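Local coordinates for protein 5-Carboxyvanillate Decarboxylase (Novosphingobium aromaticivorans, PDB 4QRN) that probably removes a carboxyl group from 5-carboxyvanillate, working as a manganese-binding decarboxylase of the amidohydrolase superfamily, at residues A[33-38]-A[348-353]; A[54-59]-A[64-69]; A[94-99]-A[141-146]; A[192-197]-A[251-256]. One frame throughout, in Å; residues are numbered along the deposited sequence.

Interaction 1. Residues A[33-38]-A[348-353]; sequences QGYLRI and AMDAMD
R37 and Y35 both reach for D350, tying the lead-in to the first strand of the amidohydrolase (beta/alpha)8 barrel, strand 38-44, to the end of helix 343-350, which follows the last strand. R37 supplies two of the three bonds. Its CB puts CG beside the backbone N (chi1 -57°), where CG lies against the edge of the Y35 ring. From there the chain runs straight out: CD passes 3.9 Å from D350 OD1, and NE donates to the syn lone pair of that OD1 at 2.9 Å, in a nearly straight bond (164°). NH2 gives a second bond to D350 OD2 at 2.8 Å, more tilted out of both planes. This side-on, two-nitrogen grip fixes the rotation of the carboxylate, while NH1 turns to the carbonyls of K28 and G103. An arginine suits the site because one group can serve an acid and two backbone oxygens. The short aspartate sets its carboxylate beside the last helical turn, where R37 probably offsets its charge, and the tyrosine, stacked with F363 of helix 356-370, brings a donor on a rigid ring. Its OH donates to D350 OD1 at 2.7 Å from above the carboxylate plane, making OD1 a double acceptor.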
loop_
_atom_site.group_PDB
_atom_site.type_symbol
_atom_site.label_atom_id
_atom_site.label_comp_id
_atom_site.label_asym_id
_atom_site.label_seq_id
_atom_site.Cartn_x
_atom_site.Cartn_y
_atom_site.Cartn_z
ATOM N N GLN A 33 21.138 7.217 -27.430
ATOM C CA GLN A 33 21.129 5.891 -26.807
ATOM C C GLN A 33 20.165 4.947 -27.535
ATOM O O GLN A 33 20.168 3.752 -27.265
ATOM C CB GLN A 33 20.898 5.930 -25.302
ATOM C CG GLN A 33 19.737 6.700 -24.890
ATOM C CD GLN A 33 19.903 8.174 -25.095
ATOM O OE1 GLN A 33 20.992 8.712 -25.206
ATOM N NE2 GLN A 33 18.837 8.812 -25.240
ATOM N N GLY A 34 19.333 5.480 -28.435
ATOM C CA GLY A 34 18.349 4.672 -29.145
ATOM C C GLY A 34 16.915 4.986 -28.770
ATOM O O GLY A 34 15.997 4.338 -29.285
ATOM N N TYR A 35 16.714 5.970 -27.896
ATOM C CA TYR A 35 15.398 6.380 -27.457
ATOM C C TYR A 35 15.518 7.816 -26.982
ATOM O O TYR A 35 16.566 8.213 -26.495
ATOM C CB TYR A 35 14.861 5.485 -26.317
ATOM C CG TYR A 35 15.846 5.236 -25.200
ATOM C CD1 TYR A 35 16.029 6.150 -24.154
ATOM C CD2 TYR A 35 16.616 4.082 -25.193
ATOM C CE1 TYR A 35 16.957 5.906 -23.155
ATOM C CE2 TYR A 35 17.552 3.846 -24.210
ATOM C CZ TYR A 35 17.695 4.740 -23.170
ATOM O OH TYR A 35 18.631 4.477 -22.188
ATOM N N LEU A 36 14.429 8.565 -27.099
ATOM C CA LEU A 36 14.285 9.801 -26.345
ATOM C C LEU A 36 13.908 9.457 -24.917
ATOM O O LEU A 36 13.273 8.423 -24.674
ATOM C CB LEU A 36 13.188 10.682 -26.942
ATOM C CG LEU A 36 13.392 11.133 -28.375
ATOM C CD1 LEU A 36 12.179 11.947 -28.821
ATOM C CD2 LEU A 36 14.668 11.946 -28.528
ATOM N N ARG A 37 14.288 10.309 -23.973
ATOM C CA ARG A 37 13.831 10.167 -22.597
ATOM C C ARG A 37 12.669 11.137 -22.391
ATOM O O ARG A 37 12.880 12.356 -22.373
ATOM C CB ARG A 37 14.944 10.428 -21.598
ATOM C CG ARG A 37 16.159 9.520 -21.787
ATOM C CD ARG A 37 17.131 9.660 -20.640
ATOM N NE ARG A 37 18.413 8.998 -20.845
ATOM C CZ ARG A 37 19.423 9.513 -21.536
ATOM N NH1 ARG A 37 19.302 10.700 -22.131
ATOM N NH2 ARG A 37 20.566 8.830 -21.610
ATOM N N ILE A 38 11.461 10.590 -22.258
ATOM C CA ILE A 38 10.250 11.377 -22.038
ATOM C C ILE A 38 9.806 11.143 -20.595
ATOM O O ILE A 38 9.435 10.016 -20.232
ATOM C CB ILE A 38 9.141 11.002 -23.036
ATOM C CG1 ILE A 38 9.657 11.209 -24.484
ATOM C CG2 ILE A 38 7.883 11.813 -22.734
ATOM C CD1 ILE A 38 8.649 10.878 -25.575
ATOM N N ALA A 348 20.913 4.638 -13.987
ATOM C CA ALA A 348 20.511 3.275 -13.660
ATOM C C ALA A 348 19.449 2.787 -14.640
ATOM O O ALA A 348 19.484 1.637 -15.089
ATOM C CB ALA A 348 20.001 3.195 -12.233
ATOM N N MET A 349 18.493 3.644 -14.963
ATOM C CA MET A 349 17.430 3.261 -15.889
ATOM C C MET A 349 17.995 2.980 -17.282
ATOM O O MET A 349 17.596 2.010 -17.934
ATOM C CB MET A 349 16.329 4.337 -15.919
ATOM C CG MET A 349 15.624 4.556 -14.574
ATOM S SD MET A 349 14.753 3.091 -13.967
ATOM C CE MET A 349 16.005 2.247 -13.010
ATOM N N ASP A 350 18.926 3.816 -17.731
ATOM C CA ASP A 350 19.541 3.612 -19.041
ATOM C C ASP A 350 20.222 2.251 -19.127
ATOM O O ASP A 350 20.334 1.694 -20.225
ATOM C CB ASP A 350 20.628 4.662 -19.275
ATOM C CG ASP A 350 20.131 6.038 -19.680
ATOM O OD1 ASP A 350 18.975 6.228 -20.132
ATOM O OD2 ASP A 350 20.979 6.946 -19.585
ATOM N N ALA A 351 20.727 1.747 -17.995
ATOM C CA ALA A 351 21.599 0.568 -17.977
ATOM C C ALA A 351 20.916 -0.700 -17.478
ATOM O O ALA A 351 21.578 -1.690 -17.170
ATOM C CB ALA A 351 22.853 0.887 -17.158
ATOM N N MET A 352 19.582 -0.687 -17.447
ATOM C CA MET A 352 18.862 -1.879 -17.005
ATOM C C MET A 352 19.106 -3.030 -17.977
ATOM O O MET A 352 19.315 -2.837 -19.174
ATOM C CB MET A 352 17.365 -1.614 -16.918
ATOM C CG MET A 352 17.020 -0.651 -15.803
ATOM S SD MET A 352 15.236 -0.548 -15.449
ATOM C CE MET A 352 14.632 0.439 -16.826
ATOM N N ASP A 353 19.037 -4.251 -17.440
ATOM C CA ASP A 353 19.186 -5.464 -18.247
ATOM C C ASP A 353 17.839 -5.775 -18.878
ATOM O O ASP A 353 17.088 -6.637 -18.427
ATOM C CB ASP A 353 19.701 -6.611 -17.397
ATOM C CG ASP A 353 19.941 -7.859 -18.198
ATOM O OD1 ASP A 353 19.962 -7.798 -19.435
ATOM O OD2 ASP A 353 20.121 -8.933 -17.592
#

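Interaction 2. Residues A[54-59]-A[64-69]; sequences LRMIRD and KGMVSL
I57 is the bump and the surface of M66 and V67 the hollow that takes it. Its chain stretches out from helix 47-59 so that CD1 rests 3.9 Å from the carbonyl O of M66 and 4.2 Å from V67 CA, on the backbone of helix 64-75. Side chains wall the hollow: I57 CG1 lies 4.3 Å from M66 CG and 4.2 Å from V67 CG2. Beta-branched isoleucine makes a stiff plug, and valine gives a short wall on the solvent-exposed side. Deeper in, the bump comes from the other helix. M66 has CG anti to the backbone N (chi1 176°) and stays extended to SD (chi2 178°), then bends at chi3, laying its thioether at about a right angle across that of M56; M66 SD sits 4.0 Å from M56 CB, and the two CE methyls are also 4.0 Å apart. Methionines suit this crossing because flexible chains can mould to each other. The axes of the two short helical segments come within 9.8 Å, with 115° between their directions. A short turn joins the helices, which follow the barrel strand bearing the metal ligand E41; L69 lines the inhibitor pocket of this amidohydrolase.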
loop_
_atom_site.group_PDB
_atom_site.type_symbol
_atom_site.label_atom_id
_atom_site.label_comp_id
_atom_site.label_asym_id
_atom_site.label_seq_id
_atom_site.Cartn_x
_atom_site.Cartn_y
_atom_site.Cartn_z
ATOM N N LEU A 54 -0.365 29.244 1.799
ATOM C CA LEU A 54 0.130 29.914 3.001
ATOM C C LEU A 54 -0.990 30.681 3.714
ATOM O O LEU A 54 -1.066 30.685 4.942
ATOM C CB LEU A 54 1.294 30.847 2.652
ATOM C CG LEU A 54 2.604 30.126 2.299
ATOM C CD1 LEU A 54 3.624 31.103 1.720
ATOM C CD2 LEU A 54 3.207 29.382 3.493
ATOM N N ARG A 55 -1.859 31.321 2.946
ATOM C CA ARG A 55 -3.001 32.024 3.523
ATOM C C ARG A 55 -3.907 31.060 4.285
ATOM O O ARG A 55 -4.370 31.378 5.390
ATOM C CB ARG A 55 -3.779 32.724 2.404
ATOM C CG ARG A 55 -4.909 33.614 2.887
ATOM C CD ARG A 55 -5.748 34.057 1.708
ATOM N NE ARG A 55 -6.681 33.016 1.290
ATOM C CZ ARG A 55 -7.090 32.826 0.041
ATOM N NH1 ARG A 55 -6.597 33.539 -0.962
ATOM N NH2 ARG A 55 -7.985 31.888 -0.228
ATOM N N MET A 56 -4.170 29.890 3.703
ATOM C CA MET A 56 -5.037 28.897 4.329
ATOM C C MET A 56 -4.397 28.322 5.580
ATOM O O MET A 56 -5.086 28.036 6.572
ATOM C CB MET A 56 -5.326 27.764 3.331
ATOM C CG MET A 56 -6.190 28.236 2.174
ATOM S SD MET A 56 -6.498 26.953 0.930
ATOM C CE MET A 56 -7.371 25.710 1.869
ATOM N N ILE A 57 -3.078 28.163 5.562
ATOM C CA ILE A 57 -2.382 27.710 6.757
ATOM C C ILE A 57 -2.502 28.773 7.860
ATOM O O ILE A 57 -2.822 28.459 9.017
ATOM C CB ILE A 57 -0.929 27.347 6.445
ATOM C CG1 ILE A 57 -0.895 26.114 5.519
ATOM C CG2 ILE A 57 -0.140 27.089 7.736
ATOM C CD1 ILE A 57 0.471 25.864 4.896
ATOM N N ARG A 58 -2.288 30.037 7.495
ATOM C CA ARG A 58 -2.343 31.130 8.467
ATOM C C ARG A 58 -3.737 31.287 9.056
ATOM O O ARG A 58 -3.880 31.583 10.251
ATOM C CB ARG A 58 -1.950 32.454 7.813
ATOM C CG ARG A 58 -0.481 32.634 7.505
ATOM C CD ARG A 58 -0.155 34.112 7.248
ATOM N NE ARG A 58 -1.091 34.751 6.315
ATOM C CZ ARG A 58 -0.938 34.807 4.991
ATOM N NH1 ARG A 58 0.119 34.259 4.397
ATOM N NH2 ARG A 58 -1.857 35.420 4.254
ATOM N N ASP A 59 -4.771 31.104 8.234
ATOM C CA ASP A 59 -6.130 31.368 8.715
ATOM C C ASP A 59 -6.849 30.127 9.246
ATOM O O ASP A 59 -7.985 30.226 9.693
ATOM C CB ASP A 59 -6.976 32.161 7.705
ATOM C CG ASP A 59 -7.441 31.350 6.528
ATOM O OD1 ASP A 59 -7.331 30.111 6.532
ATOM O OD2 ASP A 59 -7.968 31.980 5.587
ATOM N N LYS A 64 -5.006 19.186 7.416
ATOM C CA LYS A 64 -3.748 18.775 8.024
ATOM C C LYS A 64 -2.696 18.426 6.982
ATOM O O LYS A 64 -1.498 18.666 7.179
ATOM C CB LYS A 64 -3.973 17.581 8.958
ATOM C CG LYS A 64 -4.799 17.953 10.195
ATOM C CD LYS A 64 -4.875 16.781 11.161
ATOM C CE LYS A 64 -5.693 17.084 12.385
ATOM N NZ LYS A 64 -5.440 16.056 13.417
ATOM N N GLY A 65 -3.128 17.844 5.871
ATOM C CA GLY A 65 -2.194 17.498 4.821
ATOM C C GLY A 65 -1.537 18.730 4.215
ATOM O O GLY A 65 -0.345 18.696 3.903
ATOM N N MET A 66 -2.302 19.793 3.988
ATOM C CA MET A 66 -1.730 21.004 3.423
ATOM C C MET A 66 -0.744 21.611 4.422
ATOM O O MET A 66 0.331 22.084 4.025
ATOM C CB MET A 66 -2.824 22.007 3.045
ATOM C CG MET A 66 -2.260 23.324 2.545
ATOM S SD MET A 66 -3.504 24.507 2.022
ATOM C CE MET A 66 -4.152 23.690 0.580
ATOM N N VAL A 67 -1.117 21.660 5.705
ATOM C CA VAL A 67 -0.184 22.157 6.702
ATOM C C VAL A 67 1.113 21.358 6.643
ATOM O O VAL A 67 2.206 21.924 6.675
ATOM C CB VAL A 67 -0.806 22.133 8.118
ATOM C CG1 VAL A 67 0.240 22.485 9.186
ATOM C CG2 VAL A 67 -2.024 23.074 8.191
ATOM N N SER A 68 0.994 20.037 6.591
ATOM C CA SER A 68 2.188 19.192 6.592
ATOM C C SER A 68 3.024 19.374 5.328
ATOM O O SER A 68 4.224 19.599 5.395
ATOM C CB SER A 68 1.752 17.751 6.730
ATOM O OG SER A 68 2.883 16.906 6.683
ATOM N N LEU A 69 2.391 19.264 4.170
ATOM C CA LEU A 69 3.113 19.237 2.905
ATOM C C LEU A 69 3.610 20.627 2.504
ATOM O O LEU A 69 4.797 20.806 2.198
ATOM C CB LEU A 69 2.171 18.689 1.818
ATOM C CG LEU A 69 2.732 18.554 0.406
ATOM C CD1 LEU A 69 3.849 17.527 0.382
ATOM C CD2 LEU A 69 1.616 18.175 -0.551
#

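Interaction 3. Residues A[94-99]-A[141-146]; sequences RRIADM and QKYPDR
I96 and R146 mark the closest backbone approach, with their CA atoms 7.8 Å apart, where helix 93-101 faces the turn that leaves helix 122-142 at Y143 and is pinned by a bond from R146 N to Y143 O. I96 wedges between the two larger side chains. Its CG1 sits over one face of the Y143 ring, 4.2 Å from the centroid and 22° off the normal, a CH-pi contact; K142 CG covers the opposite face of the ring. The terminal methyl lies between the two, I96 CD1 being 3.9 Å from Y143 CD1 and 3.7 Å from R146 CB, and over a face of the guanidinium, while I96 CG2 touches R146 NH1 at 3.7 Å. Bends at chi2 (-57°) and chi3 (-59°) curl R146 so that its flank and guanidinium lie along I96 and M99. The pliable methionine runs past it in the reverse direction: M99 CB lies 3.8 Å from R146 NH2, and M99 CE 3.6 Å from R146 O. The polar ends find partners beside the contact: Y143 OH on E93 and R146 NH2 on D100 (a salt bridge), both of helix 93-101, R146 NH2 also on I104 O, and NE on D105 O. The chemistry is thus divided: the arginine's N-H groups are spent on oxygens, and its alkyl chain and flat face can serve as apolar surface.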
loop_
_atom_site.group_PDB
_atom_site.type_symbol
_atom_site.label_atom_id
_atom_site.label_comp_id
_atom_site.label_asym_id
_atom_site.label_seq_id
_atom_site.Cartn_x
_atom_site.Cartn_y
_atom_site.Cartn_z
ATOM N N ARG A 94 16.000 27.656 -16.624
ATOM C CA ARG A 94 16.580 26.825 -15.556
ATOM C C ARG A 94 16.036 25.408 -15.643
ATOM O O ARG A 94 16.803 24.446 -15.543
ATOM C CB ARG A 94 16.364 27.385 -14.125
ATOM C CG ARG A 94 16.892 26.377 -12.999
ATOM C CD ARG A 94 16.651 26.779 -11.520
ATOM N NE ARG A 94 17.323 25.854 -10.579
ATOM C CZ ARG A 94 17.407 26.038 -9.264
ATOM N NH1 ARG A 94 18.038 25.147 -8.512
ATOM N NH2 ARG A 94 16.861 27.109 -8.696
ATOM N N ARG A 95 14.721 25.266 -15.828
ATOM C CA ARG A 95 14.139 23.936 -15.963
ATOM C C ARG A 95 14.739 23.227 -17.182
ATOM O O ARG A 95 15.082 22.050 -17.115
ATOM C CB ARG A 95 12.622 24.047 -16.084
ATOM C CG ARG A 95 11.930 22.704 -16.301
ATOM C CD ARG A 95 10.428 22.822 -16.257
ATOM N NE ARG A 95 9.919 23.273 -14.975
ATOM C CZ ARG A 95 9.348 22.505 -14.051
ATOM N NH1 ARG A 95 9.153 21.190 -14.240
ATOM N NH2 ARG A 95 8.911 23.059 -12.932
ATOM N N ILE A 96 14.846 23.934 -18.298
ATOM C CA ILE A 96 15.422 23.346 -19.500
ATOM C C ILE A 96 16.859 22.891 -19.244
ATOM O O ILE A 96 17.242 21.811 -19.672
ATOM C CB ILE A 96 15.376 24.349 -20.661
ATOM C CG1 ILE A 96 13.933 24.601 -21.105
ATOM C CG2 ILE A 96 16.279 23.900 -21.828
ATOM C CD1 ILE A 96 13.308 23.501 -21.868
ATOM N N ALA A 97 17.653 23.718 -18.569
ATOM C CA ALA A 97 19.031 23.331 -18.260
ATOM C C ALA A 97 19.054 22.076 -17.367
ATOM O O ALA A 97 19.918 21.211 -17.540
ATOM C CB ALA A 97 19.760 24.488 -17.607
ATOM N N ASP A 98 18.138 22.001 -16.408
ATOM C CA ASP A 98 18.094 20.831 -15.547
ATOM C C ASP A 98 17.738 19.572 -16.349
ATOM O O ASP A 98 18.266 18.484 -16.076
ATOM C CB ASP A 98 17.078 21.028 -14.403
ATOM C CG ASP A 98 17.620 21.891 -13.255
ATOM O OD1 ASP A 98 18.808 22.283 -13.267
ATOM O OD2 ASP A 98 16.839 22.162 -12.314
ATOM N N MET A 99 16.821 19.702 -17.297
ATOM C CA MET A 99 16.504 18.600 -18.187
ATOM C C MET A 99 17.710 18.234 -19.041
ATOM O O MET A 99 18.064 17.053 -19.173
ATOM C CB MET A 99 15.319 18.959 -19.073
ATOM C CG MET A 99 14.001 19.040 -18.291
ATOM S SD MET A 99 12.647 19.824 -19.172
ATOM C CE MET A 99 12.428 18.703 -20.555
ATOM N N GLN A 141 4.109 26.576 -25.473
ATOM C CA GLN A 141 4.226 27.249 -26.772
ATOM C C GLN A 141 5.649 27.761 -26.993
ATOM O O GLN A 141 6.148 27.775 -28.118
ATOM C CB GLN A 141 3.214 28.398 -26.888
ATOM C CG GLN A 141 3.173 29.060 -28.268
ATOM C CD GLN A 141 2.193 30.215 -28.340
ATOM O OE1 GLN A 141 1.590 30.599 -27.339
ATOM N NE2 GLN A 141 2.032 30.775 -29.534
ATOM N N LYS A 142 6.299 28.194 -25.915
ATOM C CA LYS A 142 7.658 28.715 -26.000
ATOM C C LYS A 142 8.709 27.605 -26.204
ATOM O O LYS A 142 9.712 27.829 -26.889
ATOM C CB LYS A 142 7.990 29.541 -24.756
ATOM C CG LYS A 142 9.327 30.250 -24.829
ATOM C CD LYS A 142 9.479 31.244 -23.697
ATOM C CE LYS A 142 10.744 32.071 -23.886
ATOM N NZ LYS A 142 10.931 33.097 -22.817
ATOM N N TYR A 143 8.469 26.428 -25.620
ATOM C CA TYR A 143 9.407 25.309 -25.708
ATOM C C TYR A 143 8.667 24.079 -26.207
ATOM O O TYR A 143 8.539 23.074 -25.497
ATOM C CB TYR A 143 10.043 25.022 -24.352
ATOM C CG TYR A 143 10.760 26.204 -23.745
ATOM C CD1 TYR A 143 12.090 26.481 -24.067
ATOM C CD2 TYR A 143 10.129 27.019 -22.820
ATOM C CE1 TYR A 143 12.753 27.554 -23.490
ATOM C CE2 TYR A 143 10.784 28.086 -22.233
ATOM C CZ TYR A 143 12.090 28.350 -22.575
ATOM O OH TYR A 143 12.726 29.414 -21.983
ATOM N N PRO A 144 8.179 24.127 -27.448
ATOM C CA PRO A 144 7.237 23.097 -27.897
ATOM C C PRO A 144 7.852 21.703 -28.073
ATOM O O PRO A 144 7.121 20.716 -28.077
ATOM C CB PRO A 144 6.735 23.661 -29.243
ATOM C CG PRO A 144 7.856 24.540 -29.703
ATOM C CD PRO A 144 8.381 25.177 -28.464
ATOM N N ASP A 145 9.169 21.612 -28.243
ATOM C CA ASP A 145 9.807 20.302 -28.361
ATOM C C ASP A 145 10.262 19.742 -27.022
ATOM O O ASP A 145 10.767 18.616 -26.984
ATOM C CB ASP A 145 10.988 20.384 -29.322
ATOM C CG ASP A 145 10.551 20.668 -30.750
ATOM O OD1 ASP A 145 9.437 20.246 -31.143
ATOM O OD2 ASP A 145 11.322 21.322 -31.486
ATOM N N ARG A 146 10.076 20.513 -25.943
ATOM C CA ARG A 146 10.547 20.099 -24.613
ATOM C C ARG A 146 9.443 19.923 -23.582
ATOM O O ARG A 146 9.585 19.099 -22.683
ATOM C CB ARG A 146 11.545 21.120 -24.043
ATOM C CG ARG A 146 12.686 21.483 -24.976
ATOM C CD ARG A 146 13.493 20.315 -25.443
ATOM N NE ARG A 146 14.121 19.537 -24.376
ATOM C CZ ARG A 146 15.268 19.859 -23.774
ATOM N NH1 ARG A 146 15.909 20.980 -24.060
ATOM N NH2 ARG A 146 15.756 19.069 -22.841
#

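Interaction 4. Residues A[192-197]-A[251-256]; sequences FFDPIF and FDKYPS
D194 meets Y254 and K253 through two different first torsions. The aspartate swings CG away from its backbone N (chi1 -171°), so that the carboxylate leans out near the beginning of helix 194-203; Y254, just past the end of helix 250-253, keeps its ring beside the backbone N (chi1 -61°), which aims the phenol across the gap. K253, like D194, places CG anti to its backbone N. The result is a short hydrogen bond, Y254 OH donating to D194 OD1 at 2.6 Å. The hydroxyl arrives on the syn side of the carboxylate, 19° out of its plane, and the carboxylate oxygen in turn sits at the edge of the ring. Fully extended, K253 reaches toward D194 from the opposite direction to the aspartate's own side chain. Its CG lies 3.6 Å above one face of the Y254 ring, and its NZ ends 3.3 Å from D194 OD1 in a salt bridge whose hydrogen bond is weak. Two donors share one oxygen, and the nearby ammonium probably helps to stabilise the carboxylate charge. The lysine is long enough to reach from an exposed position, while the tyrosine can be buried along its ring and still deliver a donor at its tip. Beside the polar pair, F197 CB packs 3.6 Å from Y254 CE2, and the F197 ring turns off toward L245 and L257. Helix 194-203 leads to strand 207-209 and helix 250-253 to the adjoining strand 259-261, so the contact links neighbouring helical connections on the outer layer of a (beta/alpha)8 barrel.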
loop_
_atom_site.group_PDB
_atom_site.type_symbol
_atom_site.label_atom_id
_atom_site.label_comp_id
_atom_site.label_asym_id
_atom_site.label_seq_id
_atom_site.Cartn_x
_atom_site.Cartn_y
_atom_site.Cartn_z
ATOM N N PHE A 192 -21.490 12.707 -8.482
ATOM C CA PHE A 192 -21.277 14.144 -8.661
ATOM C C PHE A 192 -20.172 14.461 -9.670
ATOM O O PHE A 192 -20.267 15.448 -10.393
ATOM C CB PHE A 192 -20.950 14.741 -7.297
ATOM C CG PHE A 192 -20.672 16.215 -7.304
ATOM C CD1 PHE A 192 -21.694 17.137 -7.498
ATOM C CD2 PHE A 192 -19.385 16.686 -7.063
ATOM C CE1 PHE A 192 -21.436 18.505 -7.474
ATOM C CE2 PHE A 192 -19.124 18.048 -7.031
ATOM C CZ PHE A 192 -20.148 18.961 -7.234
ATOM N N PHE A 193 -19.121 13.642 -9.712
ATOM C CA PHE A 193 -17.969 13.939 -10.556
ATOM C C PHE A 193 -18.088 13.421 -11.983
ATOM O O PHE A 193 -17.182 13.629 -12.800
ATOM C CB PHE A 193 -16.684 13.413 -9.894
ATOM C CG PHE A 193 -16.437 14.047 -8.551
ATOM C CD1 PHE A 193 -16.004 15.359 -8.450
ATOM C CD2 PHE A 193 -16.699 13.329 -7.384
ATOM C CE1 PHE A 193 -15.827 15.947 -7.188
ATOM C CE2 PHE A 193 -16.536 13.895 -6.148
ATOM C CZ PHE A 193 -16.099 15.210 -6.036
ATOM N N ASP A 194 -19.211 12.794 -12.315
ATOM C CA ASP A 194 -19.357 12.179 -13.620
ATOM C C ASP A 194 -19.075 13.107 -14.819
ATOM O O ASP A 194 -18.520 12.630 -15.797
ATOM C CB ASP A 194 -20.749 11.548 -13.753
ATOM C CG ASP A 194 -20.880 10.712 -14.999
ATOM O OD1 ASP A 194 -20.147 9.707 -15.112
ATOM O OD2 ASP A 194 -21.702 11.059 -15.868
ATOM N N PRO A 195 -19.422 14.411 -14.744
ATOM C CA PRO A 195 -19.103 15.262 -15.897
ATOM C C PRO A 195 -17.634 15.258 -16.303
ATOM O O PRO A 195 -17.335 15.472 -17.485
ATOM C CB PRO A 195 -19.567 16.651 -15.442
ATOM C CG PRO A 195 -20.728 16.352 -14.512
ATOM C CD PRO A 195 -20.236 15.139 -13.743
ATOM N N ILE A 196 -16.730 15.051 -15.355
ATOM C CA ILE A 196 -15.323 15.031 -15.672
ATOM C C ILE A 196 -15.015 13.819 -16.567
ATOM O O ILE A 196 -14.292 13.959 -17.565
ATOM C CB ILE A 196 -14.514 14.987 -14.366
ATOM C CG1 ILE A 196 -14.590 16.361 -13.682
ATOM C CG2 ILE A 196 -13.060 14.509 -14.616
ATOM C CD1 ILE A 196 -14.075 16.368 -12.237
ATOM N N PHE A 197 -15.546 12.650 -16.218
ATOM C CA PHE A 197 -15.335 11.473 -17.042
ATOM C C PHE A 197 -15.975 11.598 -18.404
ATOM O O PHE A 197 -15.376 11.195 -19.394
ATOM C CB PHE A 197 -15.790 10.223 -16.304
ATOM C CG PHE A 197 -14.951 9.960 -15.084
ATOM C CD1 PHE A 197 -13.639 9.562 -15.233
ATOM C CD2 PHE A 197 -15.441 10.170 -13.810
ATOM C CE1 PHE A 197 -12.827 9.333 -14.134
ATOM C CE2 PHE A 197 -14.635 9.957 -12.694
ATOM C CZ PHE A 197 -13.327 9.534 -12.851
ATOM N N PHE A 251 -14.714 1.660 -15.597
ATOM C CA PHE A 251 -14.290 1.229 -16.924
ATOM C C PHE A 251 -15.328 0.376 -17.633
ATOM O O PHE A 251 -15.175 0.105 -18.828
ATOM C CB PHE A 251 -12.964 0.489 -16.850
ATOM C CG PHE A 251 -11.843 1.323 -16.319
ATOM C CD1 PHE A 251 -11.532 2.555 -16.890
ATOM C CD2 PHE A 251 -11.110 0.897 -15.232
ATOM C CE1 PHE A 251 -10.463 3.324 -16.409
ATOM C CE2 PHE A 251 -10.031 1.663 -14.748
ATOM C CZ PHE A 251 -9.726 2.887 -15.327
ATOM N N ASP A 252 -16.380 -0.045 -16.926
ATOM C CA ASP A 252 -17.542 -0.591 -17.610
ATOM C C ASP A 252 -18.413 0.543 -18.151
ATOM O O ASP A 252 -18.981 0.448 -19.233
ATOM C CB ASP A 252 -18.353 -1.487 -16.654
ATOM C CG ASP A 252 -17.639 -2.782 -16.295
ATOM O OD1 ASP A 252 -16.617 -3.111 -16.943
ATOM O OD2 ASP A 252 -18.121 -3.481 -15.374
ATOM N N LYS A 253 -18.501 1.623 -17.393
ATOM C CA LYS A 253 -19.257 2.784 -17.812
ATOM C C LYS A 253 -18.561 3.477 -18.988
ATOM O O LYS A 253 -19.223 3.926 -19.931
ATOM C CB LYS A 253 -19.445 3.739 -16.635
ATOM C CG LYS A 253 -20.399 4.879 -16.905
ATOM C CD LYS A 253 -20.731 5.608 -15.622
ATOM C CE LYS A 253 -21.773 6.692 -15.888
ATOM N NZ LYS A 253 -22.368 7.280 -14.656
ATOM N N TYR A 254 -17.228 3.538 -18.918
ATOM C CA TYR A 254 -16.412 4.262 -19.894
ATOM C C TYR A 254 -15.278 3.356 -20.378
ATOM O O TYR A 254 -14.135 3.494 -19.941
ATOM C CB TYR A 254 -15.839 5.540 -19.263
ATOM C CG TYR A 254 -16.922 6.492 -18.815
ATOM C CD1 TYR A 254 -17.789 7.061 -19.750
ATOM C CD2 TYR A 254 -17.113 6.792 -17.473
ATOM C CE1 TYR A 254 -18.793 7.916 -19.359
ATOM C CE2 TYR A 254 -18.123 7.652 -17.075
ATOM C CZ TYR A 254 -18.964 8.201 -18.019
ATOM O OH TYR A 254 -19.987 9.051 -17.646
ATOM N N PRO A 255 -15.576 2.417 -21.287
ATOM C CA PRO A 255 -14.563 1.420 -21.661
ATOM C C PRO A 255 -13.339 2.004 -22.342
ATOM O O PRO A 255 -12.287 1.363 -22.307
ATOM C CB PRO A 255 -15.326 0.485 -22.618
ATOM C CG PRO A 255 -16.749 0.701 -22.294
ATOM C CD PRO A 255 -16.900 2.094 -21.832
ATOM N N SER A 256 -13.444 3.180 -22.951
ATOM C CA SER A 256 -12.270 3.775 -23.593
ATOM C C SER A 256 -11.351 4.497 -22.609
ATOM O O SER A 256 -10.216 4.804 -22.960
ATOM C CB SER A 256 -12.676 4.753 -24.691
ATOM O OG SER A 256 -13.243 5.938 -24.174
#

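How the interactions relate
Interactions 1 and 3 are the nearest neighbours, with centres 20 Å and nearest atoms about 7 Å apart. They share an intermediary: D105 accepts from R37 N through its side chain and from R146 NE through its carbonyl, just ahead of strand 106-111. Interaction 2 lies across the chain's centre from interaction 1, their centres 39 Å apart, and it comes closest to the ligand: the M66 side chain is about 10 Å from a bound inhibitor, which L69 touches. Interaction 4 stands 32 to 35 Å, centre to centre, from the other three. The span from 33-38 to 348-353 encloses the other contacts in sequence, together with the manganese ligands E41, H210 and D336.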